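PDB 6NV6: glutathione S-transferase from Xanthomonas axonopodis pv. citri, which probably catalyses the conjugation of glutathione to electrophilic substrates, as a theta class enzyme able to bind glutathione. Local coordinates for residues P2-W7 / L58-L63; E23-A28 / Q78-L83. All blocks are in the same frame, centred on the assembly; numbering follows the deposited sequence.

In the fold
Contact 1 lies in the thioredoxin-like N-terminal part of the chain and contact 2 joins its helix ends, their centres 14 Å apart on the same side of the chain's centre. Contact 1 pairs strand 4-7 with strand 57-60, the two inner strands of a sheet whose order is 29-32, 4-7, 57-60, 63-65. Contact 2 joins the C-terminal ends of helices 13-25 and 68-79, which pack on one face of that sheet. Along the chain the segments alternate: 2-7, 23-28, 58-63, 78-83. The two contacts meet chiefly at Ile4, whose CD1 lies 3.6 Å from Tyr79 CE2 and 3.7 Å from Val27 CG2, so that Ile4 packs the edge of contact 2 onto the sheet.

Contact 1: residues P2-W7 / L58-L63; sequences PAITIW and LQDGAL
Ile4 to Ile6 run antiparallel to Leu58 to Asp60, with short strand axes 4.7 Å apart at closest, and Thr5 and Gln59 form the hydrogen-bonded pair: Thr5 N donates to Gln59 O (2.8 Å) and Gln59 N to Thr5 O (2.9 Å). Ile4, Ile6, Leu58 and Asp60 share one face of the sheet. There Leu58 reaches across with a single methyl, CD2, which touches Ile6 CG1 at 3.5 Å and Ile4 CG2 at 3.7 Å. The Asp60 carboxylate, its CG anti to the backbone N (chi1 176°), comes against Ile4 CG1 instead, with 3.6 Å between Asp60 CG and that carbon. On the other face the Trp7 ring lies beside Gln59: Gln59 CB sits in the ring plane at its edge, and Gln59 OE1 is 3.3 Å from Trp7 CH2, while Thr5 CG2 lies over one ring face toward the rim. From Asp60 a type II' turn, with Gly61 at positive phi, leads into strand 63-65. The first face is apolar at Ile4, Ile6 and Leu58 and meets helices 13-25 and 68-79; at its end Asp60 OD2 is hydrogen-bonded to the hydroxyl of Tyr74, which ties strand 57-60 to helix 68-79.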
# COMPACT_ATOMS: atom_id res chain seq x y z
N PRO A 2 -0.85 24.59 2.22
CA PRO A 2 -1.68 23.71 3.06
C PRO A 2 -0.97 23.28 4.34
O PRO A 2 0.25 23.13 4.39
CB PRO A 2 -1.95 22.51 2.15
CG PRO A 2 -1.80 23.04 0.77
CD PRO A 2 -0.76 24.10 0.84
N ALA A 3 -1.78 23.06 5.38
CA ALA A 3 -1.24 22.63 6.66
C ALA A 3 -0.55 21.27 6.57
O ALA A 3 0.35 20.98 7.37
CB ALA A 3 -2.34 22.59 7.72
N ILE A 4 -0.97 20.43 5.63
CA ILE A 4 -0.48 19.06 5.53
C ILE A 4 0.59 19.01 4.45
O ILE A 4 0.33 19.40 3.31
CB ILE A 4 -1.61 18.07 5.22
CG1 ILE A 4 -2.48 17.84 6.46
CG2 ILE A 4 -1.04 16.75 4.72
CD1 ILE A 4 -3.82 17.21 6.15
N THR A 5 1.77 18.51 4.81
CA THR A 5 2.82 18.28 3.83
C THR A 5 3.33 16.85 3.95
O THR A 5 3.51 16.34 5.05
CB THR A 5 3.97 19.28 4.02
OG1 THR A 5 3.43 20.61 4.01
CG2 THR A 5 5.01 19.16 2.93
N ILE A 6 3.57 16.22 2.80
CA ILE A 6 4.06 14.85 2.73
C ILE A 6 5.31 14.84 1.86
O ILE A 6 5.23 15.03 0.65
CB ILE A 6 2.99 13.89 2.17
CG1 ILE A 6 1.77 13.85 3.09
CG2 ILE A 6 3.57 12.50 1.96
CD1 ILE A 6 0.57 13.06 2.53
N TRP A 7 6.47 14.63 2.48
CA TRP A 7 7.73 14.53 1.76
C TRP A 7 7.94 13.10 1.30
O TRP A 7 7.66 12.15 2.04
CB TRP A 7 8.90 14.93 2.64
CG TRP A 7 9.08 16.40 2.86
CD1 TRP A 7 9.89 17.25 2.16
CD2 TRP A 7 8.43 17.18 3.85
NE1 TRP A 7 9.79 18.52 2.67
CE2 TRP A 7 8.89 18.50 3.71
CE3 TRP A 7 7.50 16.89 4.85
CZ2 TRP A 7 8.45 19.54 4.53
CZ3 TRP A 7 7.07 17.92 5.67
CH2 TRP A 7 7.54 19.23 5.51
N LEU A 58 5.26 12.92 7.19
CA LEU A 58 4.05 13.72 7.28
C LEU A 58 4.28 14.86 8.25
O LEU A 58 4.90 14.68 9.30
CB LEU A 58 2.86 12.88 7.74
CG LEU A 58 1.44 13.48 7.66
CD1 LEU A 58 1.04 14.21 8.92
CD2 LEU A 58 1.27 14.41 6.48
N GLN A 59 3.78 16.05 7.89
CA GLN A 59 3.70 17.18 8.80
C GLN A 59 2.31 17.78 8.68
O GLN A 59 1.86 18.11 7.58
CB GLN A 59 4.76 18.24 8.50
CG GLN A 59 4.66 19.46 9.40
CD GLN A 59 5.86 20.39 9.29
OE1 GLN A 59 6.85 20.07 8.63
NE2 GLN A 59 5.76 21.56 9.93
N ASP A 60 1.63 17.90 9.81
CA ASP A 60 0.31 18.52 9.87
C ASP A 60 0.30 19.38 11.13
O ASP A 60 0.09 18.86 12.24
CB ASP A 60 -0.81 17.49 9.89
CG ASP A 60 -2.18 18.12 10.03
OD1 ASP A 60 -2.29 19.36 9.86
OD2 ASP A 60 -3.16 17.39 10.32
N GLY A 61 0.51 20.68 10.96
CA GLY A 61 0.71 21.54 12.11
C GLY A 61 1.93 21.12 12.90
O GLY A 61 3.04 20.98 12.35
N ALA A 62 1.74 20.90 14.19
CA ALA A 62 2.84 20.52 15.07
C ALA A 62 3.24 19.05 14.94
O ALA A 62 4.31 18.67 15.43
CB ALA A 62 2.46 20.80 16.53
N LEU A 63 2.41 18.23 14.30
CA LEU A 63 2.65 16.80 14.22
C LEU A 63 3.66 16.47 13.13
O LEU A 63 3.62 17.04 12.04
CB LEU A 63 1.34 16.06 13.95
CG LEU A 63 1.34 14.54 13.98
CD1 LEU A 63 1.94 14.04 15.29
CD2 LEU A 63 -0.07 14.01 13.80

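Contact 2: residues E23-A28 / Q78-L83; sequences EEAGVA and QYAPAL
Val27 and Tyr79 cross at about a right angle, and one valine methyl does the touching: CG1, anti to the carbonyl carbon, comes obliquely to the ring, 3.6 Å from Tyr79 CD1, and also meets Tyr79 CB at 3.7 Å. Next to this pair the methyl of Ala25 points at the other segment and fits against two carbons at once, with Ala25 CB 3.8 Å from both Tyr79 CB and Ala80 CB. These small side chains let the backbones come close, the CA atoms of Ala25 and Ala80 standing 4.8 Å apart. Further along, Leu83 and Glu24 also cross at about a right angle. Leu83 CD1 rests on the aliphatic root of the glutamate, 3.6 Å from Glu24 CB, and the bend at Glu24 chi2 (-70°) belongs to a chain whose carboxylate is bound elsewhere, by Trp20 NE1 and Arg195. No hydrogen bond spans the two segments; the touching side-chain atoms are all carbons, and the contact is apolar packing. It joins the C-terminal ends of helices 13-25 and 68-79, where Gly26 and Ala80 leave helical geometry; Val27 and Tyr79 continue onto Ile4 of strand 4-7, whereas Glu24 and Leu83 pack on Phe158 and Glu24 reaches helix 196-201 at Ala197.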
# COMPACT_ATOMS: atom_id res chain seq x y z
N GLU A 23 -5.52 11.66 -0.44
CA GLU A 23 -6.49 11.82 -1.52
C GLU A 23 -7.87 11.33 -1.12
O GLU A 23 -8.88 12.00 -1.37
CB GLU A 23 -5.99 11.10 -2.77
CG GLU A 23 -4.80 11.77 -3.42
CD GLU A 23 -5.20 12.94 -4.31
OE1 GLU A 23 -6.30 12.88 -4.92
OE2 GLU A 23 -4.42 13.92 -4.40
N GLU A 24 -7.96 10.15 -0.47
CA GLU A 24 -9.25 9.65 -0.00
C GLU A 24 -9.96 10.65 0.90
O GLU A 24 -11.19 10.69 0.96
CB GLU A 24 -9.09 8.32 0.75
CG GLU A 24 -8.71 7.11 -0.10
CD GLU A 24 -9.84 6.62 -1.02
OE1 GLU A 24 -10.98 7.10 -0.90
OE2 GLU A 24 -9.56 5.74 -1.87
N ALA A 25 -9.20 11.46 1.63
CA ALA A 25 -9.76 12.40 2.60
C ALA A 25 -10.13 13.74 1.98
O ALA A 25 -10.89 14.50 2.59
CB ALA A 25 -8.75 12.64 3.73
N GLY A 26 -9.61 14.05 0.80
CA GLY A 26 -9.94 15.28 0.12
C GLY A 26 -9.26 16.52 0.66
O GLY A 26 -9.58 17.62 0.18
N VAL A 27 -8.33 16.39 1.60
CA VAL A 27 -7.78 17.56 2.27
C VAL A 27 -6.78 18.27 1.37
O VAL A 27 -6.19 17.69 0.44
CB VAL A 27 -7.13 17.17 3.62
CG1 VAL A 27 -8.18 16.68 4.60
CG2 VAL A 27 -6.05 16.13 3.40
N ALA A 28 -6.58 19.55 1.65
CA ALA A 28 -5.47 20.28 1.07
C ALA A 28 -4.17 19.68 1.58
O ALA A 28 -3.96 19.57 2.80
CB ALA A 28 -5.56 21.76 1.43
N GLN A 78 -8.38 11.44 11.59
CA GLN A 78 -8.47 12.89 11.70
C GLN A 78 -9.29 13.52 10.58
O GLN A 78 -9.95 14.54 10.80
CB GLN A 78 -7.07 13.51 11.72
CG GLN A 78 -7.01 15.00 12.07
CD GLN A 78 -7.50 15.29 13.48
OE1 GLN A 78 -7.15 14.61 14.44
NE2 GLN A 78 -8.33 16.32 13.61
N TYR A 79 -9.27 12.94 9.38
CA TYR A 79 -9.82 13.62 8.22
C TYR A 79 -10.82 12.82 7.41
O TYR A 79 -11.58 13.43 6.65
CB TYR A 79 -8.70 14.10 7.27
CG TYR A 79 -7.80 15.12 7.90
CD1 TYR A 79 -8.25 16.40 8.17
CD2 TYR A 79 -6.50 14.80 8.25
CE1 TYR A 79 -7.43 17.34 8.76
CE2 TYR A 79 -5.67 15.73 8.84
CZ TYR A 79 -6.14 17.00 9.10
OH TYR A 79 -5.30 17.92 9.70
N ALA A 80 -10.82 11.50 7.49
CA ALA A 80 -11.71 10.67 6.67
C ALA A 80 -12.33 9.60 7.56
O ALA A 80 -11.93 8.43 7.52
CB ALA A 80 -10.95 10.06 5.50
N PRO A 81 -13.32 9.97 8.37
CA PRO A 81 -13.89 8.99 9.31
C PRO A 81 -14.64 7.87 8.62
O PRO A 81 -14.93 6.85 9.26
CB PRO A 81 -14.83 9.83 10.19
CG PRO A 81 -14.59 11.30 9.75
CD PRO A 81 -14.10 11.22 8.35
N ALA A 82 -14.98 8.04 7.34
CA ALA A 82 -15.51 6.93 6.56
C ALA A 82 -14.50 5.79 6.46
O ALA A 82 -14.89 4.64 6.24
CB ALA A 82 -15.90 7.41 5.16
N LEU A 83 -13.21 6.10 6.64
CA LEU A 83 -12.14 5.13 6.47
C LEU A 83 -11.66 4.52 7.78
O LEU A 83 -10.87 3.58 7.75
CB LEU A 83 -10.95 5.78 5.78
CG LEU A 83 -11.20 6.04 4.30
CD1 LEU A 83 -9.89 6.14 3.56
CD2 LEU A 83 -12.10 4.95 3.71